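Local coordinates for protein versicolorin reductase (Brucella melitensis, PDB 4NIM) that probably acts as a short-chain dehydrogenase/reductase, catalysing nicotinamide-cofactor-dependent oxidation or reduction of a substrate not identified here, at residues 147-152 / 239-244; 97-102 / 129-134; 153-158 / 165-170. All coordinates share one frame; numbering follows the deposited sequence. Where two conformers were deposited one is given.

How the interactions relate
From the N terminus, interaction 2 comes first: strand 96-99 and helix 114-142 meet, closing a loop that is complete before strand 147-153 begins. That strand opens interaction 1, which closes much later at helix 234-245. Interaction 3 is nested inside this long loop, joining the turn after the strand to helix 164-183. Interactions 1 and 2 touch, because strands 96-99 and 147-153 are neighbours in the parallel sheet; V149 N lies 2.8 Å from L97 O. Interaction 3 meets interaction 1 through K170, but does not touch interaction 2. Together they tie the centre of a Rossmann-type sheet to helices and the C-terminal end of strand 147-153 to the helix that carries the probable catalytic residues.

Interaction 1: 147-152 / 239-244; sequences AIVNVS and RAIAFL
V149 points from the sheet toward I241 and L244. At CB its side chain forks, with CG1 anti to the backbone N (chi1 -177°). This branch meets CG2 of I241 at 4.1 Å and also reaches CD1 of L244. The other branch, CG2, comes to 3.8 Å from CB of L244 and 4.0 Å from the carbonyl O of I241. The fork therefore spans two residues three positions apart on the helix. Two residues along the strand, CG2 of V151 touches CD1 of I241 at 3.9 Å, the two side chains crossing at about a right angle. The short axes approach to 8.7 Å and run at 149°, roughly antiparallel but clearly inclined. One water donates to both I148 O (2.9 Å) and L244 O (2.7 Å), bridging the two backbones beside the V149-L244 contact. Helix 26-37 closes the flank, with L27 against V151 and T31 against I241. The direct contacts are all van der Waals, so the fit of this Rossmann-fold helix rests on apolar shape, with methyls against methyl, methylene and backbone atoms; the water gives each carbonyl oxygen one hydrogen bond, L244 O having weak further donors in S249 and R190.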
ATOM      1  N   ALA A 147       5.277  -6.982   9.343  1.00 21.29           N
ATOM      2  CA  ALA A 147       3.893  -6.583   9.099  1.00 20.54           C
ATOM      3  C   ALA A 147       3.866  -5.894   7.751  1.00 19.58           C
ATOM      4  O   ALA A 147       4.731  -5.069   7.448  1.00 19.61           O
ATOM      5  CB  ALA A 147       3.352  -5.686  10.198  1.00 20.68           C
ATOM      6  N   ILE A 148       2.968  -6.378   6.896  1.00 18.52           N
ATOM      7  CA  ILE A 148       2.693  -5.820   5.586  1.00 17.83           C
ATOM      8  C   ILE A 148       1.243  -5.280   5.538  1.00 17.31           C
ATOM      9  O   ILE A 148       0.299  -5.939   6.026  1.00 16.34           O
ATOM     10  CB  ILE A 148       2.878  -6.902   4.523  1.00 17.92           C
ATOM     11  CG1 ILE A 148       4.316  -7.471   4.615  1.00 18.42           C
ATOM     12  CG2 ILE A 148       2.588  -6.359   3.153  1.00 17.84           C
ATOM     13  CD1 ILE A 148       4.600  -8.563   3.618  1.00 18.13           C
ATOM     14  N   VAL A 149       1.077  -4.101   4.950  1.00 16.74           N
ATOM     15  CA  VAL A 149      -0.256  -3.468   4.768  1.00 17.59           C
ATOM     16  C   VAL A 149      -0.398  -3.142   3.287  1.00 17.15           C
ATOM     17  O   VAL A 149       0.385  -2.387   2.713  1.00 18.17           O
ATOM     18  CB  VAL A 149      -0.477  -2.217   5.609  1.00 18.45           C
ATOM     19  CG1 VAL A 149      -1.893  -1.660   5.414  1.00 19.12           C
ATOM     20  CG2 VAL A 149      -0.222  -2.484   7.090  1.00 18.93           C
ATOM     21  N   ASN A 150      -1.338  -3.811   2.636  1.00 16.58           N
ATOM     22  CA  ASN A 150      -1.691  -3.495   1.272  1.00 16.12           C
ATOM     23  C   ASN A 150      -2.834  -2.485   1.212  1.00 15.73           C
ATOM     24  O   ASN A 150      -3.870  -2.674   1.877  1.00 16.29           O
ATOM     25  CB  ASN A 150      -2.082  -4.772   0.548  1.00 16.62           C
ATOM     26  CG  ASN A 150      -0.905  -5.722   0.419  1.00 17.44           C
ATOM     27  OD1 ASN A 150       0.230  -5.256   0.276  1.00 17.78           O
ATOM     28  ND2 ASN A 150      -1.154  -7.023   0.503  1.00 17.08           N
ATOM     29  N   VAL A 151      -2.672  -1.425   0.445  1.00 15.33           N
ATOM     30  CA  VAL A 151      -3.762  -0.465   0.283  1.00 15.76           C
ATOM     31  C   VAL A 151      -4.514  -0.856  -1.007  1.00 15.90           C
ATOM     32  O   VAL A 151      -4.012  -0.680  -2.124  1.00 16.01           O
ATOM     33  CB  VAL A 151      -3.281   0.956   0.197  1.00 16.62           C
ATOM     34  CG1 VAL A 151      -4.472   1.931   0.019  1.00 17.16           C
ATOM     35  CG2 VAL A 151      -2.511   1.337   1.490  1.00 17.53           C
ATOM     36  N   SER A 152      -5.685  -1.434  -0.829  1.00 15.78           N
ATOM     37  CA  SER A 152      -6.511  -1.866  -1.925  1.00 15.91           C
ATOM     38  C   SER A 152      -7.714  -0.911  -1.991  1.00 17.08           C
ATOM     39  O   SER A 152      -7.596   0.245  -1.604  1.00 17.64           O
ATOM     40  CB  SER A 152      -6.943  -3.310  -1.735  1.00 15.56           C
ATOM     41  OG  SER A 152      -7.651  -3.784  -2.860  1.00 15.49           O
ATOM     42  N   ARG A 239      -3.860   6.473   9.949  1.00 23.47           N
ATOM     43  CA  ARG A 239      -4.092   5.940  11.286  1.00 25.22           C
ATOM     44  C   ARG A 239      -4.512   4.485  11.259  1.00 23.41           C
ATOM     45  O   ARG A 239      -4.056   3.700  12.073  1.00 23.70           O
ATOM     46  CB  ARG A 239      -5.077   6.815  12.069  1.00 27.76           C
ATOM     47  CG  ARG A 239      -4.408   8.137  12.487  1.00 30.83           C
ATOM     48  CD  ARG A 239      -5.295   9.051  13.336  1.00 34.68           C
ATOM     49  NE  ARG A 239      -6.684   8.844  12.973  1.00 37.03           N
ATOM     50  CZ  ARG A 239      -7.725   9.515  13.472  1.00 39.36           C
ATOM     51  NH1 ARG A 239      -7.542  10.516  14.345  1.00 42.43           N
ATOM     52  NH2 ARG A 239      -8.943   9.183  13.053  1.00 38.10           N
ATOM     53  N   ALA A 240      -5.350   4.124  10.306  1.00 20.49           N
ATOM     54  CA  ALA A 240      -5.784   2.735  10.154  1.00 19.56           C
ATOM     55  C   ALA A 240      -4.616   1.866   9.693  1.00 19.39           C
ATOM     56  O   ALA A 240      -4.435   0.738  10.142  1.00 19.18           O
ATOM     57  CB  ALA A 240      -6.939   2.673   9.165  1.00 19.95           C
ATOM     58  N   ILE A 241      -3.798   2.413   8.815  1.00 18.96           N
ATOM     59  CA  ILE A 241      -2.598   1.722   8.387  1.00 18.97           C
ATOM     60  C   ILE A 241      -1.666   1.470   9.561  1.00 20.15           C
ATOM     61  O   ILE A 241      -1.156   0.336   9.735  1.00 19.88           O
ATOM     62  CB  ILE A 241      -1.883   2.506   7.263  1.00 18.87           C
ATOM     63  CG1 ILE A 241      -2.747   2.464   5.965  1.00 18.46           C
ATOM     64  CG2 ILE A 241      -0.504   1.908   6.969  1.00 19.08           C
ATOM     65  CD1 ILE A 241      -2.204   3.319   4.845  1.00 18.65           C
ATOM     66  N   ALA A 242      -1.388   2.512  10.349  1.00 21.02           N
ATOM     67  CA  ALA A 242      -0.577   2.339  11.529  1.00 21.42           C
ATOM     68  C   ALA A 242      -1.073   1.237  12.475  1.00 21.36           C
ATOM     69  O   ALA A 242      -0.255   0.425  12.989  1.00 22.04           O
ATOM     70  CB  ALA A 242      -0.414   3.666  12.266  1.00 22.49           C
ATOM     71  N   PHE A 243      -2.389   1.175  12.687  1.00 21.34           N
ATOM     72  CA  PHE A 243      -2.967   0.117  13.503  1.00 21.32           C
ATOM     73  C   PHE A 243      -2.525  -1.238  12.976  1.00 21.18           C
ATOM     74  O   PHE A 243      -1.987  -2.069  13.720  1.00 21.03           O
ATOM     75  CB  PHE A 243      -4.497   0.232  13.577  1.00 20.67           C
ATOM     76  CG  PHE A 243      -5.204  -1.004  14.123  1.00 19.97           C
ATOM     77  CD1 PHE A 243      -5.196  -1.296  15.489  1.00 20.83           C
ATOM     78  CD2 PHE A 243      -5.920  -1.843  13.273  1.00 20.05           C
ATOM     79  CE1 PHE A 243      -5.865  -2.403  15.997  1.00 20.34           C
ATOM     80  CE2 PHE A 243      -6.594  -2.961  13.782  1.00 19.82           C
ATOM     81  CZ  PHE A 243      -6.571  -3.232  15.134  1.00 20.23           C
ATOM     82  N   LEU A 244      -2.729  -1.442  11.663  1.00 21.12           N
ATOM     83  CA  LEU A 244      -2.458  -2.710  11.031  1.00 20.71           C
ATOM     84  C   LEU A 244      -0.977  -3.035  10.955  1.00 21.03           C
ATOM     85  O   LEU A 244      -0.629  -4.204  10.948  1.00 21.12           O
ATOM     86  CB  LEU A 244      -3.033  -2.772   9.609  1.00 19.89           C
ATOM     87  CG  LEU A 244      -4.550  -2.650   9.495  1.00 19.97           C
ATOM     88  CD1 LEU A 244      -4.999  -2.502   8.029  1.00 19.66           C
ATOM     89  CD2 LEU A 244      -5.180  -3.875  10.123  1.00 19.38           C
TER
HETATM   90  O   HOH W   1      -0.542  -5.857   8.792  1.00 21.41           O

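Interaction 2: 97-102 / 129-134; sequences LVNAAG and FFLIQE
L97, L131 and N99 supply most of the buried surface: two leucines and an asparagine amide carry the contact. L97 reaches out from the strand with CG anti to the backbone N (chi1 170°), which brings CD2 down onto the helix backbone. The methyl L97 CD2 lies 3.7 Å from L131 C, 3.9 Å from L131 CB and 3.9 Å from I132 CG1, so it beds between two successive helical residues. L131 answers with its own branch: CB faces L97, while CD1 extends past N99, the two side chains sliding by each other in opposite directions. The tip atoms of the N99 amide lie against apolar atoms, N99 OD1 3.3 Å from L131 CD1 and N99 ND2 3.8 Å from I132 CG1. I132 CG1 is a carbon and only packs against ND2; the polar partner of ND2 is N150 OD1 on strand 147-153, a hydrogen bond that should restrict the turn of the amide about its last torsion. The short axes run almost exactly antiparallel (178°) and 9.7 Å apart, as expected where a helix returns from strand 96-99 to strand 147-153 in a beta-alpha-beta crossover. N99 also opens the sequence NAAG, which matches the NNAG-type motif known in classical members of the family; beyond it, A101 N donates to T21 OG1 of the neighbouring loop. Chemically, the contact is mainly leucine and isoleucine packing, and its one buried amide is satisfied at ND2 by the adjacent strand and not by the helix.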
ATOM      1  N   LEU A  97       6.240  -3.259   5.668  1.00 18.51           N
ATOM      2  CA  LEU A  97       6.010  -2.796   4.293  1.00 18.41           C
ATOM      3  C   LEU A  97       4.573  -2.280   4.123  1.00 17.73           C
ATOM      4  O   LEU A  97       3.631  -2.942   4.518  1.00 17.31           O
ATOM      5  CB  LEU A  97       6.249  -3.905   3.259  1.00 18.34           C
ATOM      6  CG  LEU A  97       5.828  -3.664   1.807  1.00 18.23           C
ATOM      7  CD1 LEU A  97       6.662  -2.612   1.109  1.00 19.10           C
ATOM      8  CD2 LEU A  97       5.833  -4.959   1.002  1.00 17.98           C
ATOM      9  N   VAL A  98       4.435  -1.093   3.565  1.00 17.62           N
ATOM     10  CA  VAL A  98       3.132  -0.497   3.261  1.00 17.34           C
ATOM     11  C   VAL A  98       3.110  -0.249   1.787  1.00 17.27           C
ATOM     12  O   VAL A  98       3.892   0.568   1.274  1.00 17.39           O
ATOM     13  CB  VAL A  98       2.846   0.787   4.016  1.00 17.99           C
ATOM     14  CG1 VAL A  98       1.506   1.336   3.551  1.00 17.84           C
ATOM     15  CG2 VAL A  98       2.885   0.574   5.535  1.00 17.83           C
ATOM     16  N   ASN A  99       2.278  -1.032   1.078  1.00 16.45           N
ATOM     17  CA  ASN A  99       2.053  -0.839  -0.323  1.00 16.80           C
ATOM     18  C   ASN A  99       0.934   0.212  -0.549  1.00 18.57           C
ATOM     19  O   ASN A  99      -0.252  -0.165  -0.708  1.00 18.96           O
ATOM     20  CB  ASN A  99       1.639  -2.176  -0.991  1.00 15.93           C
ATOM     21  CG  ASN A  99       2.805  -3.127  -1.157  1.00 16.26           C
ATOM     22  OD1 ASN A  99       3.759  -2.769  -1.807  1.00 17.08           O
ATOM     23  ND2 ASN A  99       2.735  -4.313  -0.601  1.00 15.64           N
ATOM     24  N   ALA A 100       1.307   1.487  -0.594  1.00 18.73           N
ATOM     25  CA  ALA A 100       0.326   2.572  -0.747  1.00 19.55           C
ATOM     26  C   ALA A 100       0.354   3.208  -2.098  1.00 19.92           C
ATOM     27  O   ALA A 100      -0.503   4.034  -2.393  1.00 21.18           O
ATOM     28  CB  ALA A 100       0.554   3.631   0.347  1.00 20.56           C
ATOM     29  N   ALA A 101       1.303   2.867  -2.948  1.00 20.15           N
ATOM     30  CA  ALA A 101       1.292   3.378  -4.297  1.00 20.84           C
ATOM     31  C   ALA A 101       0.093   2.767  -5.043  1.00 21.24           C
ATOM     32  O   ALA A 101      -0.307   1.692  -4.710  1.00 21.22           O
ATOM     33  CB  ALA A 101       2.552   2.978  -5.013  1.00 20.81           C
ATOM     34  N   GLY A 102      -0.448   3.461  -6.028  1.00 21.79           N
ATOM     35  CA  GLY A 102      -1.417   2.863  -6.916  1.00 22.75           C
ATOM     36  C   GLY A 102      -1.647   3.752  -8.094  1.00 23.19           C
ATOM     37  O   GLY A 102      -1.401   4.928  -8.021  1.00 24.66           O
ATOM     38  N   PHE A 129       3.330  -7.609  -5.311  1.00 14.31           N
ATOM     39  CA  PHE A 129       3.865  -8.942  -5.284  1.00 14.69           C
ATOM     40  C   PHE A 129       5.389  -8.999  -5.040  1.00 15.15           C
ATOM     41  O   PHE A 129       5.860  -9.727  -4.151  1.00 15.54           O
ATOM     42  CB  PHE A 129       3.415  -9.712  -6.564  1.00 14.86           C
ATOM     43  CG  PHE A 129       3.747 -11.172  -6.559  1.00 15.35           C
ATOM     44  CD1 PHE A 129       5.046 -11.633  -6.821  1.00 16.15           C
ATOM     45  CD2 PHE A 129       2.737 -12.103  -6.357  1.00 14.94           C
ATOM     46  CE1 PHE A 129       5.330 -12.999  -6.808  1.00 16.25           C
ATOM     47  CE2 PHE A 129       3.010 -13.441  -6.325  1.00 15.08           C
ATOM     48  CZ  PHE A 129       4.290 -13.914  -6.577  1.00 15.77           C
ATOM     49  N   PHE A 130       6.161  -8.260  -5.826  1.00 14.89           N
ATOM     50  CA  PHE A 130       7.593  -8.356  -5.765  1.00 15.63           C
ATOM     51  C   PHE A 130       8.184  -7.557  -4.576  1.00 15.64           C
ATOM     52  O   PHE A 130       9.148  -7.993  -4.000  1.00 15.82           O
ATOM     53  CB  PHE A 130       8.225  -8.042  -7.123  1.00 15.77           C
ATOM     54  CG  PHE A 130       8.024  -9.150  -8.057  1.00 16.34           C
ATOM     55  CD1 PHE A 130       8.784 -10.308  -7.918  1.00 16.79           C
ATOM     56  CD2 PHE A 130       6.986  -9.155  -8.945  1.00 16.51           C
ATOM     57  CE1 PHE A 130       8.526 -11.413  -8.715  1.00 16.82           C
ATOM     58  CE2 PHE A 130       6.725 -10.267  -9.735  1.00 16.85           C
ATOM     59  CZ  PHE A 130       7.520 -11.385  -9.632  1.00 16.50           C
ATOM     60  N   LEU A 131       7.501  -6.525  -4.132  1.00 15.84           N
ATOM     61  CA  LEU A 131       7.908  -5.838  -2.860  1.00 16.70           C
ATOM     62  C   LEU A 131       7.681  -6.768  -1.670  1.00 16.80           C
ATOM     63  O   LEU A 131       8.518  -6.874  -0.771  1.00 16.59           O
ATOM     64  CB  LEU A 131       7.109  -4.555  -2.669  1.00 17.29           C
ATOM     65  CG  LEU A 131       7.499  -3.451  -3.653  1.00 17.75           C
ATOM     66  CD1 LEU A 131       6.385  -2.429  -3.757  1.00 17.74           C
ATOM     67  CD2 LEU A 131       8.765  -2.807  -3.146  1.00 18.86           C
ATOM     68  N   ILE A 132       6.563  -7.498  -1.714  1.00 16.34           N
ATOM     69  CA  ILE A 132       6.248  -8.462  -0.679  1.00 16.67           C
ATOM     70  C   ILE A 132       7.283  -9.589  -0.691  1.00 16.62           C
ATOM     71  O   ILE A 132       7.780  -9.979   0.371  1.00 16.89           O
ATOM     72  CB  ILE A 132       4.817  -9.021  -0.838  1.00 16.63           C
ATOM     73  CG1 ILE A 132       3.776  -7.963  -0.437  1.00 16.75           C
ATOM     74  CG2 ILE A 132       4.599 -10.251   0.041  1.00 16.67           C
ATOM     75  CD1 ILE A 132       2.362  -8.242  -0.920  1.00 16.77           C
ATOM     76  N   GLN A 133       7.560 -10.134  -1.877  1.00 17.24           N
ATOM     77  CA  GLN A 133       8.606 -11.163  -2.030  1.00 17.27           C
ATOM     78  C   GLN A 133       9.897 -10.725  -1.324  1.00 17.55           C
ATOM     79  O   GLN A 133      10.489 -11.499  -0.549  1.00 17.35           O
ATOM     80  CB  GLN A 133       8.854 -11.441  -3.496  1.00 17.40           C
ATOM     81  CG  GLN A 133       9.978 -12.423  -3.813  1.00 18.31           C
ATOM     82  CD  GLN A 133       9.903 -12.889  -5.242  1.00 18.68           C
ATOM     83  OE1 GLN A 133       9.014 -13.682  -5.624  1.00 20.25           O
ATOM     84  NE2 GLN A 133      10.824 -12.434  -6.041  1.00 18.77           N
ATOM     85  N   GLU A 134      10.381  -9.546  -1.670  1.00 17.68           N
ATOM     86  CA  GLU A 134      11.632  -9.083  -1.102  1.00 18.24           C
ATOM     87  C   GLU A 134      11.543  -8.816   0.397  1.00 18.04           C
ATOM     88  O   GLU A 134      12.508  -9.056   1.126  1.00 18.23           O
ATOM     89  CB  GLU A 134      12.152  -7.828  -1.831  1.00 19.23           C
ATOM     90  CG  GLU A 134      12.587  -8.087  -3.257  1.00 20.13           C
ATOM     91  CD  GLU A 134      13.641  -9.172  -3.347  1.00 21.32           C
ATOM     92  OE1 GLU A 134      14.647  -9.114  -2.638  1.00 22.39           O
ATOM     93  OE2 GLU A 134      13.455 -10.128  -4.130  1.00 23.07           O
TER

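Interaction 3: 153-158 / 165-170; sequences SMSSMG and AYCASK
C167 and S155 mark the tight side of this contact. CB of C167 is wedged against two backbone carbonyls of the turn, 3.3 Å from G158 O and 3.5 Å from S155 O, and its SG rests 3.6 Å from S155 CB. Close by, S156 CB lies 3.8 Å from K170 CB, while S156 OG is directed to D174 by a hydrogen bond. S153 is placed at the tip of Y166: its OG, anti to the backbone N (chi1 177°), stands 3.2 Å from Y166 OH and near the plane of that ring, at its edge. The same OG accepts from S155 N at 3.0 Å, with an N-H...O angle of 163°, which defines an ST turn and ties the serine to the start of the loop. K170 bends at its second side-chain torsion, and its CG sits above one face of the Y166 ring, offset toward the rim, while also packing on S153 CB at 3.9 Å. The spacing of S153, Y166 and K170 matches the Ser-Tyr-Lys set of classical short-chain dehydrogenases, with Y166 and K170 in the YxxxK pattern, so this is probably the active site. Toward solvent the contact ends at G158, which is exposed, sets its carbonyl O on C167 and has no side chain to add. M154 and M157 point away from the helix toward other parts of the chain, M154 on D260 and S262, the exposed M157 on W264. In the fold, the turn follows strand 147-153 directly and leans on helix 164-183; helix 114-142 backs the latter, N124 touching Y166 and K170, and the backbone of M154 hydrogen-bonds with that of I196 at the end of strand 190-196.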
ATOM      1  N   SER A 153      -8.822  -1.352  -2.596  1.00 17.24           N
ATOM      2  CA  SER A 153      -9.911  -0.443  -2.910  1.00 17.32           C
ATOM      3  C   SER A 153     -11.268  -1.004  -2.552  1.00 17.22           C
ATOM      4  O   SER A 153     -11.476  -2.220  -2.574  1.00 17.12           O
ATOM      5  CB  SER A 153      -9.833  -0.133  -4.419  1.00 17.32           C
ATOM      6  OG  SER A 153     -10.898   0.691  -4.849  1.00 17.18           O
ATOM      7  N   MET A 154     -12.252  -0.123  -2.359  1.00 16.97           N
ATOM      8  CA  MET A 154     -13.651  -0.554  -2.249  1.00 16.86           C
ATOM      9  C   MET A 154     -14.153  -1.122  -3.561  1.00 16.49           C
ATOM     10  O   MET A 154     -15.189  -1.747  -3.625  1.00 17.24           O
ATOM     11  CB  MET A 154     -14.579   0.594  -1.811  1.00 17.35           C
ATOM     12  CG  MET A 154     -14.355   0.998  -0.372  1.00 17.60           C
ATOM     13  SD  MET A 154     -14.715  -0.270   0.882  1.00 17.75           S
ATOM     14  CE  MET A 154     -16.460  -0.458   0.775  1.00 18.35           C
ATOM     15  N   SER A 155     -13.423  -0.850  -4.646  1.00 16.99           N
ATOM     16  CA  SER A 155     -13.732  -1.370  -5.956  1.00 17.32           C
ATOM     17  C   SER A 155     -13.327  -2.831  -6.205  1.00 17.74           C
ATOM     18  O   SER A 155     -13.673  -3.424  -7.263  1.00 18.85           O
ATOM     19  CB  SER A 155     -13.046  -0.472  -7.009  1.00 18.27           C
ATOM     20  OG  SER A 155     -13.536   0.826  -6.992  1.00 19.11           O
ATOM     21  N   SER A 156     -12.694  -3.466  -5.210  1.00 17.15           N
ATOM     22  CA  SER A 156     -12.033  -4.725  -5.436  1.00 17.16           C
ATOM     23  C   SER A 156     -12.957  -5.931  -5.563  1.00 17.12           C
ATOM     24  O   SER A 156     -12.508  -7.001  -5.948  1.00 17.90           O
ATOM     25  CB  SER A 156     -11.032  -4.957  -4.319  1.00 16.52           C
ATOM     26  OG  SER A 156     -11.670  -5.266  -3.121  1.00 17.12           O
ATOM     27  N   MET A 157     -14.231  -5.793  -5.195  0.50 17.72           N
ATOM     28  CA  MET A 157     -15.143  -6.896  -5.373  0.50 18.32           C
ATOM     29  C   MET A 157     -15.709  -6.957  -6.799  0.50 18.12           C
ATOM     30  O   MET A 157     -16.000  -8.021  -7.292  0.50 18.64           O
ATOM     31  CB  MET A 157     -16.279  -6.829  -4.352  0.50 19.24           C
ATOM     32  CG  MET A 157     -17.367  -7.817  -4.639  0.50 19.77           C
ATOM     33  SD  MET A 157     -18.534  -7.897  -3.260  0.50 21.90           S
ATOM     34  CE  MET A 157     -17.501  -8.419  -1.916  0.50 22.47           C
ATOM     35  N   GLY A 158     -15.907  -5.808  -7.437  1.00 18.28           N
ATOM     36  CA  GLY A 158     -16.518  -5.755  -8.746  1.00 17.67           C
ATOM     37  C   GLY A 158     -16.320  -4.340  -9.242  1.00 17.46           C
ATOM     38  O   GLY A 158     -15.548  -4.109 -10.161  1.00 17.24           O
ATOM     39  N   ALA A 165     -10.356  -2.374 -15.593  1.00 14.81           N
ATOM     40  CA  ALA A 165      -9.096  -3.065 -15.344  1.00 14.99           C
ATOM     41  C   ALA A 165      -8.555  -2.716 -13.946  1.00 14.70           C
ATOM     42  O   ALA A 165      -7.983  -3.601 -13.248  1.00 14.44           O
ATOM     43  CB  ALA A 165      -8.047  -2.695 -16.399  1.00 15.97           C
ATOM     44  N   TYR A 166      -8.784  -1.482 -13.544  1.00 14.89           N
ATOM     45  CA  TYR A 166      -8.372  -1.014 -12.191  1.00 15.55           C
ATOM     46  C   TYR A 166      -9.025  -1.892 -11.127  1.00 15.14           C
ATOM     47  O   TYR A 166      -8.354  -2.384 -10.221  1.00 15.23           O
ATOM     48  CB  TYR A 166      -8.796   0.433 -11.957  1.00 16.13           C
ATOM     49  CG  TYR A 166      -8.722   0.926 -10.515  1.00 17.31           C
ATOM     50  CD1 TYR A 166      -7.597   1.458 -10.014  1.00 18.80           C
ATOM     51  CD2 TYR A 166      -9.845   0.833  -9.674  1.00 18.74           C
ATOM     52  CE1 TYR A 166      -7.546   1.958  -8.692  1.00 20.15           C
ATOM     53  CE2 TYR A 166      -9.812   1.234  -8.358  1.00 18.66           C
ATOM     54  CZ  TYR A 166      -8.677   1.819  -7.887  1.00 20.48           C
ATOM     55  OH  TYR A 166      -8.712   2.218  -6.594  1.00 23.36           O
ATOM     56  N   CYS A 167     -10.322  -2.148 -11.282  1.00 15.66           N
ATOM     57  CA  CYS A 167     -11.057  -2.933 -10.264  1.00 15.22           C
ATOM     58  C   CYS A 167     -10.464  -4.335 -10.204  1.00 15.78           C
ATOM     59  O   CYS A 167     -10.124  -4.804  -9.123  1.00 15.68           O
ATOM     60  CB  CYS A 167     -12.521  -2.990 -10.554  1.00 15.60           C
ATOM     61  SG  CYS A 167     -13.313  -1.365 -10.472  1.00 16.47           S
ATOM     62  N   ALA A 168     -10.294  -4.977 -11.372  1.00 15.46           N
ATOM     63  CA  ALA A 168      -9.645  -6.309 -11.414  1.00 15.15           C
ATOM     64  C   ALA A 168      -8.255  -6.355 -10.776  1.00 15.03           C
ATOM     65  O   ALA A 168      -7.901  -7.337 -10.101  1.00 14.18           O
ATOM     66  CB  ALA A 168      -9.641  -6.843 -12.869  1.00 15.21           C
ATOM     67  N   SER A 169      -7.426  -5.336 -10.988  1.00 15.49           N
ATOM     68  CA  SER A 169      -6.085  -5.282 -10.380  1.00 15.61           C
ATOM     69  C   SER A 169      -6.135  -5.284  -8.850  1.00 15.96           C
ATOM     70  O   SER A 169      -5.275  -5.878  -8.213  1.00 16.01           O
ATOM     71  CB  SER A 169      -5.257  -4.078 -10.881  1.00 15.54           C
ATOM     72  OG  SER A 169      -5.700  -2.825 -10.347  1.00 15.52           O
ATOM     73  N   LYS A 170      -7.139  -4.603  -8.280  1.00 15.33           N
ATOM     74  CA  LYS A 170      -7.408  -4.587  -6.824  1.00 15.08           C
ATOM     75  C   LYS A 170      -8.001  -5.893  -6.293  1.00 14.48           C
ATOM     76  O   LYS A 170      -7.654  -6.327  -5.196  1.00 15.19           O
ATOM     77  CB  LYS A 170      -8.311  -3.413  -6.506  1.00 15.30           C
ATOM     78  CG  LYS A 170      -7.682  -2.092  -6.941  1.00 16.31           C
ATOM     79  CD  LYS A 170      -6.473  -1.705  -6.077  1.00 17.15           C
ATOM     80  CE  LYS A 170      -5.832  -0.417  -6.551  1.00 18.83           C
ATOM     81  NZ  LYS A 170      -4.765   0.177  -5.628  1.00 19.87           N
TER